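Local coordinates for leucyl-tRNA synthetase (Giardia intestinalis, PDB 3PZ6), which probably joins leucine to tRNA(Leu) at the expense of ATP and is represented here by its CP1 domain, the part concerned with editing, at residues 88-94 and 226-230; 164-170 and 218-224. The protein carries 2 engineered substitutions. The contacts are given in a common frame with arbitrary orientation. Numbering follows the deposited sequence.

Contact 1 of 2, residues 88-94 and 226-230; sequences RPETMVG and LPIIE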
loop_
_atom_site.group_PDB
_atom_site.type_symbol
_atom_site.label_atom_id
_atom_site.label_comp_id
_atom_site.label_asym_id
_atom_site.label_seq_id
_atom_site.Cartn_x
_atom_site.Cartn_y
_atom_site.Cartn_z
ATOM N N ARG A 88 -0.554 -8.722 8.254
ATOM C CA ARG A 88 -1.106 -7.931 9.355
ATOM C C ARG A 88 -2.286 -7.069 8.915
ATOM O O ARG A 88 -2.157 -5.851 8.835
ATOM C CB ARG A 88 -0.022 -7.040 9.967
ATOM C CG ARG A 88 1.214 -7.769 10.478
ATOM C CD ARG A 88 1.976 -6.880 11.443
ATOM N NE ARG A 88 1.177 -6.628 12.639
ATOM C CZ ARG A 88 1.465 -5.735 13.583
ATOM N NH1 ARG A 88 2.551 -4.972 13.489
ATOM N NH2 ARG A 88 0.654 -5.605 14.630
ATOM N N PRO A 89 -3.445 -7.698 8.644
ATOM C CA PRO A 89 -4.606 -6.969 8.127
ATOM C C PRO A 89 -5.209 -5.966 9.120
ATOM O O PRO A 89 -5.945 -5.067 8.705
ATOM C CB PRO A 89 -5.612 -8.087 7.827
ATOM C CG PRO A 89 -5.246 -9.177 8.763
ATOM C CD PRO A 89 -3.749 -9.128 8.848
ATOM N N GLU A 90 -4.908 -6.120 10.407
ATOM C CA GLU A 90 -5.420 -5.205 11.433
ATOM C C GLU A 90 -4.747 -3.822 11.387
ATOM O O GLU A 90 -5.310 -2.834 11.869
ATOM C CB GLU A 90 -5.307 -5.832 12.838
ATOM C CG GLU A 90 -3.903 -5.828 13.456
ATOM C CD GLU A 90 -2.961 -6.901 12.902
ATOM O OE1 GLU A 90 -3.351 -7.668 11.983
ATOM O OE2 GLU A 90 -1.813 -6.970 13.400
ATOM N N THR A 91 -3.552 -3.760 10.800
ATOM C CA THR A 91 -2.809 -2.513 10.675
ATOM C C THR A 91 -3.230 -1.696 9.446
ATOM O O THR A 91 -2.726 -0.586 9.235
ATOM C CB THR A 91 -1.272 -2.748 10.618
ATOM O OG1 THR A 91 -0.960 -3.582 9.503
ATOM C CG2 THR A 91 -0.742 -3.391 11.895
ATOM N N MET A 92 -4.160 -2.240 8.656
ATOM C CA MET A 92 -4.548 -1.641 7.373
ATOM C C MET A 92 -5.186 -0.250 7.449
ATOM O O MET A 92 -5.155 0.507 6.478
ATOM C CB MET A 92 -5.413 -2.601 6.550
ATOM C CG MET A 92 -4.632 -3.732 5.859
ATOM S SD MET A 92 -3.159 -3.183 4.946
ATOM C CE MET A 92 -1.868 -3.604 6.111
ATOM N N VAL A 93 -5.748 0.094 8.597
ATOM C CA VAL A 93 -6.324 1.419 8.792
ATOM C C VAL A 93 -5.250 2.496 9.052
ATOM O O VAL A 93 -5.557 3.688 9.094
ATOM C CB VAL A 93 -7.421 1.393 9.902
ATOM C CG1 VAL A 93 -6.863 0.837 11.208
ATOM C CG2 VAL A 93 -8.049 2.776 10.108
ATOM N N GLY A 94 -3.997 2.073 9.206
ATOM C CA GLY A 94 -2.890 2.987 9.506
ATOM C C GLY A 94 -1.961 3.301 8.346
ATOM O O GLY A 94 -0.921 3.941 8.534
ATOM N N LEU A 226 -0.504 6.981 12.109
ATOM C CA LEU A 226 -1.775 7.004 12.821
ATOM C C LEU A 226 -1.762 6.147 14.089
ATOM O O LEU A 226 -1.217 5.045 14.071
ATOM C CB LEU A 226 -2.890 6.529 11.885
ATOM C CG LEU A 226 -3.696 7.541 11.056
ATOM C CD1 LEU A 226 -3.057 8.921 10.930
ATOM C CD2 LEU A 226 -4.011 6.953 9.690
ATOM N N PRO A 227 -2.376 6.644 15.186
ATOM C CA PRO A 227 -2.518 5.913 16.453
ATOM C C PRO A 227 -3.546 4.772 16.380
ATOM O O PRO A 227 -4.613 4.845 17.005
ATOM C CB PRO A 227 -3.009 6.996 17.412
ATOM C CG PRO A 227 -3.719 7.959 16.544
ATOM C CD PRO A 227 -2.915 8.012 15.294
ATOM N N ILE A 228 -3.226 3.725 15.623
ATOM C CA ILE A 228 -4.197 2.659 15.352
ATOM C C ILE A 228 -4.239 1.616 16.466
ATOM O O ILE A 228 -5.291 1.057 16.770
ATOM C CB ILE A 228 -3.976 1.979 13.967
ATOM C CG1 ILE A 228 -2.549 1.442 13.828
ATOM C CG2 ILE A 228 -4.254 2.961 12.850
ATOM C CD1 ILE A 228 -2.412 0.322 12.814
ATOM N N ILE A 229 -3.094 1.379 17.085
ATOM C CA ILE A 229 -2.973 0.356 18.103
ATOM C C ILE A 229 -2.270 0.921 19.329
ATOM O O ILE A 229 -1.215 1.553 19.210
ATOM C CB ILE A 229 -2.211 -0.888 17.554
ATOM C CG1 ILE A 229 -3.056 -1.587 16.477
ATOM C CG2 ILE A 229 -1.862 -1.862 18.684
ATOM C CD1 ILE A 229 -2.309 -2.591 15.616
ATOM N N GLU A 230 -2.874 0.712 20.496
ATOM C CA GLU A 230 -2.242 1.045 21.757
ATOM C C GLU A 230 -1.648 -0.201 22.394
ATOM O O GLU A 230 -2.347 -1.174 22.680
ATOM C CB GLU A 230 -3.233 1.697 22.728
ATOM C CG GLU A 230 -2.611 2.022 24.093
ATOM C CD GLU A 230 -3.591 2.600 25.096
ATOM O OE1 GLU A 230 -4.754 2.893 24.728
ATOM O OE2 GLU A 230 -3.194 2.773 26.270
HETATM O O HOH W 1 0.262 4.629 10.654
#

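Contact 2 of 2, residues 164-170 and 218-224; sequences YEQIFVL and LMLEPYS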
loop_
_atom_site.group_PDB
_atom_site.type_symbol
_atom_site.label_atom_id
_atom_site.label_comp_id
_atom_site.label_asym_id
_atom_site.label_seq_id
_atom_site.Cartn_x
_atom_site.Cartn_y
_atom_site.Cartn_z
ATOM N N TYR A 164 -7.342 8.017 4.955
ATOM C CA TYR A 164 -6.772 8.857 3.909
ATOM C C TYR A 164 -7.470 8.598 2.575
ATOM O O TYR A 164 -7.632 7.449 2.169
ATOM C CB TYR A 164 -5.265 8.621 3.794
ATOM C CG TYR A 164 -4.473 9.149 4.973
ATOM C CD1 TYR A 164 -4.552 10.494 5.345
ATOM C CD2 TYR A 164 -3.637 8.310 5.708
ATOM C CE1 TYR A 164 -3.822 10.990 6.420
ATOM C CE2 TYR A 164 -2.899 8.796 6.782
ATOM C CZ TYR A 164 -2.999 10.137 7.139
ATOM O OH TYR A 164 -2.269 10.633 8.207
ATOM N N GLU A 165 -7.898 9.665 1.909
ATOM C CA GLU A 165 -8.671 9.539 0.668
ATOM C C GLU A 165 -7.811 9.030 -0.495
ATOM O O GLU A 165 -8.325 8.435 -1.453
ATOM C CB GLU A 165 -9.399 10.849 0.330
ATOM C CG GLU A 165 -8.526 12.067 -0.012
ATOM C CD GLU A 165 -7.743 12.672 1.173
ATOM O OE1 GLU A 165 -7.153 13.762 0.987
ATOM O OE2 GLU A 165 -7.695 12.077 2.277
ATOM N N GLN A 166 -6.503 9.262 -0.394
ATOM C CA GLN A 166 -5.520 8.664 -1.288
ATOM C C GLN A 166 -4.162 8.628 -0.607
ATOM O O GLN A 166 -3.933 9.343 0.354
ATOM C CB GLN A 166 -5.426 9.430 -2.613
ATOM C CG GLN A 166 -4.760 10.806 -2.540
ATOM C CD GLN A 166 -5.752 11.898 -2.224
ATOM O OE1 GLN A 166 -6.820 11.973 -2.834
ATOM N NE2 GLN A 166 -5.413 12.748 -1.263
ATOM N N ILE A 167 -3.268 7.786 -1.113
ATOM C CA ILE A 167 -1.878 7.760 -0.653
ATOM C C ILE A 167 -0.943 7.612 -1.847
ATOM O O ILE A 167 -1.390 7.303 -2.943
ATOM C CB ILE A 167 -1.617 6.645 0.398
ATOM C CG1 ILE A 167 -2.040 5.273 -0.134
ATOM C CG2 ILE A 167 -2.311 6.974 1.722
ATOM C CD1 ILE A 167 -1.792 4.117 0.842
ATOM N N PHE A 168 0.349 7.824 -1.630
ATOM C CA PHE A 168 1.322 7.751 -2.705
ATOM C C PHE A 168 2.160 6.473 -2.691
ATOM O O PHE A 168 2.489 5.939 -1.638
ATOM C CB PHE A 168 2.232 8.977 -2.673
ATOM C CG PHE A 168 1.567 10.231 -3.138
ATOM C CD1 PHE A 168 1.718 10.660 -4.451
ATOM C CD2 PHE A 168 0.785 10.987 -2.271
ATOM C CE1 PHE A 168 1.101 11.827 -4.893
ATOM C CE2 PHE A 168 0.157 12.148 -2.709
ATOM C CZ PHE A 168 0.319 12.573 -4.018
ATOM N N VAL A 169 2.498 5.993 -3.879
ATOM C CA VAL A 169 3.402 4.872 -4.042
ATOM C C VAL A 169 4.824 5.403 -3.889
ATOM O O VAL A 169 5.244 6.275 -4.641
ATOM C CB VAL A 169 3.254 4.242 -5.451
ATOM C CG1 VAL A 169 4.286 3.145 -5.660
ATOM C CG2 VAL A 169 1.847 3.717 -5.672
ATOM N N LEU A 170 5.563 4.868 -2.926
ATOM C CA LEU A 170 6.867 5.415 -2.592
ATOM C C LEU A 170 8.001 4.386 -2.750
ATOM O O LEU A 170 7.739 3.177 -2.822
ATOM C CB LEU A 170 6.837 6.001 -1.180
ATOM C CG LEU A 170 5.853 7.137 -0.889
ATOM C CD1 LEU A 170 6.141 7.684 0.500
ATOM C CD2 LEU A 170 5.934 8.259 -1.929
ATOM N N LEU A 218 3.538 17.355 -0.428
ATOM C CA LEU A 218 2.306 16.830 -1.015
ATOM C C LEU A 218 2.151 15.330 -0.771
ATOM O O LEU A 218 1.040 14.841 -0.638
ATOM C CB LEU A 218 2.284 17.112 -2.522
ATOM C CG LEU A 218 1.114 16.599 -3.378
ATOM C CD1 LEU A 218 -0.157 17.422 -3.148
ATOM C CD2 LEU A 218 1.476 16.561 -4.876
ATOM N N MET A 219 3.266 14.607 -0.700
ATOM C CA MET A 219 3.229 13.151 -0.706
ATOM C C MET A 219 3.456 12.464 0.648
ATOM O O MET A 219 3.169 11.280 0.788
ATOM C CB MET A 219 4.195 12.607 -1.769
ATOM C CG MET A 219 3.930 13.130 -3.176
ATOM S SD MET A 219 5.134 12.522 -4.365
ATOM C CE MET A 219 4.587 13.287 -5.903
ATOM N N LEU A 220 3.939 13.204 1.642
ATOM C CA LEU A 220 4.254 12.629 2.958
ATOM C C LEU A 220 3.730 13.414 4.150
ATOM O O LEU A 220 3.142 12.830 5.058
ATOM C CB LEU A 220 5.761 12.424 3.126
ATOM C CG LEU A 220 6.378 11.175 2.520
ATOM C CD1 LEU A 220 7.647 10.892 3.255
ATOM C CD2 LEU A 220 5.435 10.005 2.695
ATOM N N GLU A 221 3.961 14.725 4.154
ATOM C CA GLU A 221 3.519 15.611 5.239
ATOM C C GLU A 221 2.029 15.528 5.608
ATOM O O GLU A 221 1.698 15.599 6.788
ATOM C CB GLU A 221 3.920 17.058 4.949
ATOM C CG GLU A 221 5.401 17.335 5.229
ATOM C CD GLU A 221 5.861 18.723 4.793
ATOM O OE1 GLU A 221 5.000 19.617 4.568
ATOM O OE2 GLU A 221 7.099 18.913 4.683
ATOM N N PRO A 222 1.126 15.376 4.611
ATOM C CA PRO A 222 -0.278 15.203 4.999
ATOM C C PRO A 222 -0.638 13.788 5.472
ATOM O O PRO A 222 -1.767 13.561 5.905
ATOM C CB PRO A 222 -1.049 15.534 3.709
ATOM C CG PRO A 222 -0.028 15.956 2.699
ATOM C CD PRO A 222 1.274 15.422 3.146
ATOM N N TYR A 223 0.298 12.846 5.390
ATOM C CA TYR A 223 0.019 11.459 5.773
ATOM C C TYR A 223 0.896 11.025 6.938
ATOM O O TYR A 223 1.790 10.189 6.798
ATOM C CB TYR A 223 0.184 10.525 4.571
ATOM C CG TYR A 223 -0.430 11.089 3.315
ATOM C CD1 TYR A 223 -1.786 10.918 3.045
ATOM C CD2 TYR A 223 0.342 11.822 2.409
ATOM C CE1 TYR A 223 -2.353 11.455 1.902
ATOM C CE2 TYR A 223 -0.218 12.365 1.267
ATOM C CZ TYR A 223 -1.564 12.178 1.017
ATOM O OH TYR A 223 -2.129 12.716 -0.116
ATOM N N SER A 224 0.645 11.608 8.097
ATOM C CA SER A 224 1.408 11.269 9.285
ATOM C C SER A 224 0.963 9.909 9.821
ATOM O O SER A 224 -0.187 9.505 9.610
ATOM C CB SER A 224 1.188 12.328 10.353
ATOM O OG SER A 224 -0.154 12.263 10.810
HETATM O O HOH W 2 1.616 8.891 0.762
#

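Contact 1 of 2, residues 88-94 and 226-230
Apolar packing carries most of this interface, and I228 supplies its largest share. Its CD1 lies 3.6 Å from T91 CA, while its CG2 sits 3.6 Å from G94 CA and 3.7 Å from V93 CG1. The absence of a side chain at G94 matters here: an ideal CB would stand 3.0 Å from I228 CD1, a tight approach. I229 CD1 rests 4.1 Å from T91 CG2 and 4.2 Å from E90 CG, and L226 CD2 approaches V93 O at 3.7 Å.

Polar linkage between the segments is indirect: one water donates to G94 O (2.5 Å) and accepts from L226 N (2.9 Å). Within 88-94, R88 NE and NH2 both reach E90 OE2 at 3.1 Å in a salt bridge, and T91 OG1 donates to R88 O (2.7 Å). P227 centres an inverse gamma turn, closed by I228 N to L226 O at 2.9 Å.

The run RPETMVG probably contains the end of the threonine-rich motif of LeuRS editing domains, which begins before R88. Segment 88-94 follows strand 79-86, with P89 and M92 packing on strand 10-18. V284, at the start of helix 284-297, touches E90 and I229, and strand 229-230 pairs with strand 273-274.

Contact 2 of 2, residues 164-170 and 218-224
Two aromatic side chains from 164-170 and one from the turn after helix 216-219 interlock here. Y223 projects into a hollow formed by Y164, Q166, I167 and F168. Its edge meets the face of Y164 in a T-shaped pair (centroids 5.2 Å apart, planes at 74°), and its CE1 comes within 3.1 Å of Q166 O. The Y164 ring fits alongside the turn's exit, where its OH donates to S224 O (2.8 Å). At the far end of the Y223 ring, Q166 NE2 gives a weak 3.5 Å bond to Y223 OH.

F168 is the second bump. M219 CG covers one of its faces, 3.5 Å from the ring centroid in a CH-pi contact that M219 SD extends obliquely at 4.4 Å as a Met-aromatic contact. Y223 OH lies at the F168 ring edge. L170 CD1 abuts L220 CD2 at a tight 3.3 Å. A water joins F168 N (2.9 Å) to M219 O (2.8 Å).

The type I turn L220-Y223, directly after helix 216-219, thus packs with the helix end on loop 164-166 and strand 167-171 of the CP1 domain's mixed sheet. That strand runs between strands 97-100 and 156-158, while L220 also packs on helix 192-202.

In the fold
From the N terminus, the chain leaves strand 79-86 through 88-94, the first half of contact 1, and enters strand 97-100, which later pairs in parallel with strand 167-171 of contact 2. After 164-170, a 47-residue excursion through strand 183-186 and helices 192-202, 208-211 and 216-219 returns to 218-224, closing the smaller loop. One residue later, 226-230 meets 88-94 and closes a 131-residue loop that wholly encloses the smaller one; the two do not cross. The contacts meet directly where L226 CD1 lies 3.3 Å from Y164 OH. Together they tie the chain after helix 216-219 to strand 167-171 of the mixed sheet and to the loop that joins two of its strands, 79-86 and 97-100.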